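Local coordinates for hypothetical membrane spanning protein (Thermus thermophilus, PDB 2VPZ), which probably serves as the quinone-binding membrane anchor of a polysulfide reductase complex, passing electrons between membrane quinol and its partner subunits, at residues C[153-158]-C[181-186]; C[175-180]-C[222-227]. All coordinates share one frame; numbering follows the deposited sequence.

Contact 1. Residues C[153-158]-C[181-186]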
loop_
_atom_site.group_PDB
_atom_site.type_symbol
_atom_site.label_atom_id
_atom_site.label_comp_id
_atom_site.label_asym_id
_atom_site.label_seq_id
_atom_site.Cartn_x
_atom_site.Cartn_y
_atom_site.Cartn_z
ATOM N N PRO C 153 -7.130 30.481 -27.398
ATOM C CA PRO C 153 -7.080 30.983 -28.782
ATOM C C PRO C 153 -8.375 31.787 -29.209
ATOM O O PRO C 153 -8.294 32.859 -29.820
ATOM C CB PRO C 153 -6.896 29.725 -29.623
ATOM C CG PRO C 153 -6.039 28.848 -28.748
ATOM C CD PRO C 153 -6.555 29.127 -27.317
ATOM N N LEU C 154 -9.559 31.261 -28.898
ATOM C CA LEU C 154 -10.826 31.916 -29.233
ATOM C C LEU C 154 -11.021 33.255 -28.507
ATOM O O LEU C 154 -11.626 34.193 -29.036
ATOM C CB LEU C 154 -12.045 31.004 -28.937
ATOM C CG LEU C 154 -12.363 29.866 -29.939
ATOM C CD1 LEU C 154 -13.168 28.738 -29.249
ATOM C CD2 LEU C 154 -13.124 30.413 -31.173
ATOM N N THR C 155 -10.486 33.360 -27.304
ATOM C CA THR C 155 -10.636 34.570 -26.509
ATOM C C THR C 155 -9.689 35.708 -26.939
ATOM O O THR C 155 -10.025 36.904 -26.806
ATOM C CB THR C 155 -10.517 34.195 -24.982
ATOM O OG1 THR C 155 -11.762 34.441 -24.331
ATOM C CG2 THR C 155 -9.393 34.958 -24.327
ATOM N N ALA C 156 -8.536 35.339 -27.492
ATOM C CA ALA C 156 -7.544 36.289 -27.999
ATOM C C ALA C 156 -8.106 36.948 -29.289
ATOM O O ALA C 156 -7.768 38.095 -29.618
ATOM C CB ALA C 156 -6.191 35.547 -28.301
ATOM N N LEU C 157 -8.991 36.223 -29.977
ATOM C CA LEU C 157 -9.666 36.700 -31.188
ATOM C C LEU C 157 -10.796 37.694 -30.816
ATOM O O LEU C 157 -10.941 38.739 -31.452
ATOM C CB LEU C 157 -10.174 35.520 -32.047
ATOM C CG LEU C 157 -9.047 34.606 -32.597
ATOM C CD1 LEU C 157 -9.620 33.329 -33.260
ATOM C CD2 LEU C 157 -8.164 35.415 -33.577
ATOM N N VAL C 158 -11.578 37.394 -29.790
ATOM C CA VAL C 158 -12.609 38.326 -29.346
ATOM C C VAL C 158 -11.932 39.691 -28.922
ATOM O O VAL C 158 -12.491 40.771 -29.166
ATOM C CB VAL C 158 -13.452 37.718 -28.168
ATOM C CG1 VAL C 158 -14.545 38.687 -27.736
ATOM C CG2 VAL C 158 -14.068 36.361 -28.612
ATOM N N GLY C 181 -19.694 34.133 -29.602
ATOM C CA GLY C 181 -20.714 33.118 -29.345
ATOM C C GLY C 181 -20.049 31.767 -29.064
ATOM O O GLY C 181 -20.471 31.009 -28.170
ATOM N N ALA C 182 -18.991 31.464 -29.816
ATOM C CA ALA C 182 -18.192 30.244 -29.642
ATOM C C ALA C 182 -17.529 30.253 -28.237
ATOM O O ALA C 182 -17.746 29.329 -27.442
ATOM C CB ALA C 182 -17.105 30.150 -30.758
ATOM N N SER C 183 -16.761 31.307 -27.938
ATOM C CA SER C 183 -16.079 31.505 -26.644
ATOM C C SER C 183 -17.054 31.403 -25.452
ATOM O O SER C 183 -16.750 30.748 -24.452
ATOM C CB SER C 183 -15.348 32.867 -26.559
ATOM O OG SER C 183 -14.484 33.118 -27.648
ATOM N N LEU C 184 -18.218 32.031 -25.537
ATOM C CA LEU C 184 -19.147 31.974 -24.408
ATOM C C LEU C 184 -19.828 30.620 -24.282
ATOM O O LEU C 184 -20.207 30.212 -23.181
ATOM C CB LEU C 184 -20.185 33.122 -24.440
ATOM C CG LEU C 184 -19.618 34.559 -24.509
ATOM C CD1 LEU C 184 -20.711 35.536 -24.983
ATOM C CD2 LEU C 184 -19.022 35.006 -23.157
ATOM N N LEU C 185 -20.002 29.896 -25.381
ATOM C CA LEU C 185 -20.601 28.574 -25.265
ATOM C C LEU C 185 -19.582 27.631 -24.569
ATOM O O LEU C 185 -19.935 26.979 -23.583
ATOM C CB LEU C 185 -21.066 27.977 -26.615
ATOM C CG LEU C 185 -21.861 26.651 -26.463
ATOM C CD1 LEU C 185 -23.108 26.860 -25.570
ATOM C CD2 LEU C 185 -22.271 26.093 -27.838
ATOM N N LEU C 186 -18.336 27.570 -25.045
ATOM C CA LEU C 186 -17.280 26.726 -24.438
ATOM C C LEU C 186 -16.996 27.130 -22.939
ATOM O O LEU C 186 -16.729 26.264 -22.095
ATOM C CB LEU C 186 -15.968 26.726 -25.293
ATOM C CG LEU C 186 -16.000 26.502 -26.825
ATOM C CD1 LEU C 186 -14.636 25.976 -27.356
ATOM C CD2 LEU C 186 -17.130 25.526 -27.219
#
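Leu-154 and Val-158, one turn apart on helix 148-166, pack against Ala-182, Ser-183 and Leu-186 of helix 175-189 in a transmembrane helix pair of the NrfD-type bundle. The two helices run in roughly opposite directions, at 138°, with local axes 9.2 Å apart. The backbones come nearest at Leu-154 and Ser-183, where a small residue suits the interface because its short side chain does not push the helices apart.

The apolar contacts belong chiefly to Leu-154, whose two methyls divide the work. Leu-154 CD1 lies 3.7 Å from Leu-186 CD1, the two side chains crossing at about a right angle, while Leu-154 CD2 rests 4.0 Å from the methyl CB of Ala-182. Leucine suits this place because its forked end can serve both neighbours at once. Leu-154 and Ala-182 also pack on their counterparts, Ala-182 and Leu-154 of the second subunit, so this side of the helix pair continues into that other copy of the protein.

The polar component is the Ser-183 hydroxyl. Its OG sits beside its own backbone N (chi1 -52°), which lets it hydrogen-bond back to Leu-179 O one turn earlier; the buried polar group is thus satisfied within its own helix. Across the interface Ser-183 OG lies 3.4 Å from Leu-154 O, without a hydrogen bond, and 3.5 Å from Leu-154 CB. Thr-155 contributes little here; its side chain touches Ala-235 and Arg-239 of helix 227-245. Val-158 adds a methyl contact to the hydroxyl, its CG2, anti to the carbonyl carbon, lying 3.4 Å from Ser-183 OG.

Contact 2. Residues C[175-180]-C[222-227]; sequences PLRVLA and WQERLA
Arg-177 of helix 175-189 meets Glu-224 and Ala-227 at the loop leading into helix 227-245 of the NrfD-type helical bundle. The firmer part rests on a hydrogen bond from Arg-177 NE to the carbonyl O of Thr-220, just before 222-227, which anchors the long side chain. Ala-227, buried where helix 227-245 begins, turns its CB toward the arginine, 4.1 Å from NH2; a methyl is small enough to fit beside the guanidinium. Leu-176 CD2 only approaches the backbone, 4.3 Å from Ala-227 O, and Leu-176 also packs on Val-158 of helix 148-166.

The outer side is looser. Arg-177 NH2 lies 4.1 Å from Trp-222 O, too far for a hydrogen bond. Glu-224 is on the surface, and although its CB points away from the helix, the chain bends at chi2 (74°) and carries the carboxylate back toward Arg-177. The side chains cross at about a right angle, with guanidinium and carboxylate planes 31° apart. Their salt bridge is long and probably adds only weak attraction. Two long, oppositely charged side chains suit this place, since they can approach although the backbones stay apart: Glu-224 OE1 stands 3.8 Å from Arg-177 NH2 and 3.9 Å from NH1.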
loop_
_atom_site.group_PDB
_atom_site.type_symbol
_atom_site.label_atom_id
_atom_site.label_comp_id
_atom_site.label_asym_id
_atom_site.label_seq_id
_atom_site.Cartn_x
_atom_site.Cartn_y
_atom_site.Cartn_z
ATOM N N PRO C 175 -17.692 38.957 -37.541
ATOM C CA PRO C 175 -16.816 37.889 -37.013
ATOM C C PRO C 175 -16.723 37.997 -35.452
ATOM O O PRO C 175 -16.646 36.980 -34.765
ATOM C CB PRO C 175 -15.458 38.109 -37.703
ATOM C CG PRO C 175 -15.537 39.503 -38.322
ATOM C CD PRO C 175 -17.019 39.746 -38.576
ATOM N N LEU C 176 -16.749 39.216 -34.908
ATOM C CA LEU C 176 -16.706 39.394 -33.445
ATOM C C LEU C 176 -17.898 38.681 -32.754
ATOM O O LEU C 176 -17.724 38.098 -31.692
ATOM C CB LEU C 176 -16.659 40.895 -33.014
ATOM C CG LEU C 176 -16.900 41.249 -31.518
ATOM C CD1 LEU C 176 -15.671 40.868 -30.649
ATOM C CD2 LEU C 176 -17.229 42.755 -31.355
ATOM N N ARG C 177 -19.087 38.687 -33.361
ATOM C CA ARG C 177 -20.280 38.028 -32.779
ATOM C C ARG C 177 -20.274 36.471 -32.897
ATOM O O ARG C 177 -20.797 35.760 -32.015
ATOM C CB ARG C 177 -21.574 38.611 -33.369
ATOM C CG ARG C 177 -21.784 40.118 -33.148
ATOM C CD ARG C 177 -23.181 40.592 -33.584
ATOM N NE ARG C 177 -23.678 41.713 -32.783
ATOM C CZ ARG C 177 -24.117 42.871 -33.259
ATOM N NH1 ARG C 177 -24.127 43.088 -34.564
ATOM N NH2 ARG C 177 -24.533 43.817 -32.424
ATOM N N VAL C 178 -19.701 35.964 -33.986
ATOM C CA VAL C 178 -19.562 34.524 -34.245
ATOM C C VAL C 178 -18.541 33.953 -33.222
ATOM O O VAL C 178 -18.848 33.031 -32.463
ATOM C CB VAL C 178 -19.039 34.238 -35.724
ATOM C CG1 VAL C 178 -18.819 32.730 -35.942
ATOM C CG2 VAL C 178 -20.027 34.796 -36.773
ATOM N N LEU C 179 -17.336 34.532 -33.191
ATOM C CA LEU C 179 -16.274 34.121 -32.259
ATOM C C LEU C 179 -16.583 34.361 -30.765
ATOM O O LEU C 179 -16.049 33.663 -29.894
ATOM C CB LEU C 179 -14.930 34.785 -32.633
ATOM C CG LEU C 179 -14.380 34.332 -33.991
ATOM C CD1 LEU C 179 -13.073 35.062 -34.309
ATOM C CD2 LEU C 179 -14.178 32.806 -33.989
ATOM N N ALA C 180 -17.421 35.346 -30.465
ATOM C CA ALA C 180 -17.816 35.626 -29.078
ATOM C C ALA C 180 -18.910 34.614 -28.639
ATOM O O ALA C 180 -19.024 34.287 -27.453
ATOM C CB ALA C 180 -18.304 37.103 -28.920
ATOM N N TRP C 222 -26.605 42.596 -28.581
ATOM C CA TRP C 222 -27.596 43.677 -28.282
ATOM C C TRP C 222 -27.447 45.043 -29.013
ATOM O O TRP C 222 -27.682 45.143 -30.231
ATOM C CB TRP C 222 -27.626 43.961 -26.768
ATOM C CG TRP C 222 -28.588 45.075 -26.382
ATOM C CD1 TRP C 222 -29.645 45.541 -27.127
ATOM C CD2 TRP C 222 -28.613 45.837 -25.153
ATOM N NE1 TRP C 222 -30.313 46.522 -26.445
ATOM C CE2 TRP C 222 -29.709 46.728 -25.235
ATOM C CE3 TRP C 222 -27.815 45.855 -23.987
ATOM C CZ2 TRP C 222 -30.043 47.632 -24.190
ATOM C CZ3 TRP C 222 -28.142 46.755 -22.934
ATOM C CH2 TRP C 222 -29.251 47.628 -23.054
ATOM N N GLN C 223 -27.083 46.095 -28.270
ATOM C CA GLN C 223 -26.877 47.466 -28.801
ATOM C C GLN C 223 -25.472 47.576 -29.483
ATOM O O GLN C 223 -24.451 47.160 -28.913
ATOM C CB GLN C 223 -27.062 48.574 -27.686
ATOM C CG GLN C 223 -27.117 50.099 -28.159
ATOM C CD GLN C 223 -28.539 50.695 -28.349
ATOM O OE1 GLN C 223 -29.550 50.032 -28.112
ATOM N NE2 GLN C 223 -28.602 51.969 -28.772
ATOM N N GLU C 224 -25.485 48.081 -30.721
ATOM C CA GLU C 224 -24.322 48.311 -31.607
ATOM C C GLU C 224 -23.045 48.840 -30.892
ATOM O O GLU C 224 -22.026 48.155 -30.914
ATOM C CB GLU C 224 -24.695 49.249 -32.792
ATOM C CG GLU C 224 -23.685 49.343 -33.983
ATOM C CD GLU C 224 -23.690 48.097 -34.881
ATOM O OE1 GLU C 224 -23.945 46.992 -34.361
ATOM O OE2 GLU C 224 -23.421 48.229 -36.106
ATOM N N ARG C 225 -23.059 50.006 -30.243
ATOM C CA ARG C 225 -21.821 50.460 -29.595
ATOM C C ARG C 225 -21.494 50.027 -28.122
ATOM O O ARG C 225 -20.574 50.570 -27.492
ATOM C CB ARG C 225 -21.566 51.996 -29.811
ATOM C CG ARG C 225 -20.093 52.326 -30.235
ATOM C CD ARG C 225 -19.495 53.540 -29.472
ATOM N NE ARG C 225 -18.198 53.337 -28.801
ATOM C CZ ARG C 225 -17.488 54.306 -28.216
ATOM N NH1 ARG C 225 -17.952 55.544 -28.222
ATOM N NH2 ARG C 225 -16.327 54.050 -27.607
ATOM N N LEU C 226 -22.242 49.052 -27.574
ATOM C CA LEU C 226 -21.956 48.424 -26.235
ATOM C C LEU C 226 -21.246 47.106 -26.569
ATOM O O LEU C 226 -20.390 46.610 -25.824
ATOM C CB LEU C 226 -23.190 48.013 -25.386
ATOM C CG LEU C 226 -24.366 48.869 -24.914
ATOM C CD1 LEU C 226 -25.452 47.986 -24.252
ATOM C CD2 LEU C 226 -23.886 49.988 -23.952
ATOM N N ALA C 227 -21.667 46.520 -27.690
ATOM C CA ALA C 227 -21.162 45.242 -28.200
ATOM C C ALA C 227 -19.609 45.034 -28.108
ATOM O O ALA C 227 -19.221 43.932 -27.703
ATOM C CB ALA C 227 -21.729 44.956 -29.606
#

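Overall arrangement
From the N terminus, the chain passes through four earlier long helices before it enters helix 148-166, which supplies 153-158, and then turns back into helix 175-189. Its opening turns supply 175-180 and the next ones 181-186, where contact 1 closes a loop of 22 residues. Beyond helices 196-205 and 210-217 the chain returns at 222-227, and contact 2 closes a longer loop of 41. The segments alternate, so the two closures cross rather than nest. Helix 175-189 is common to both, tied inside the bundle to helix 148-166 and near its start to the entrance of helix 227-245. Their centres lie about 12 Å apart, and both contacts reach the second subunit.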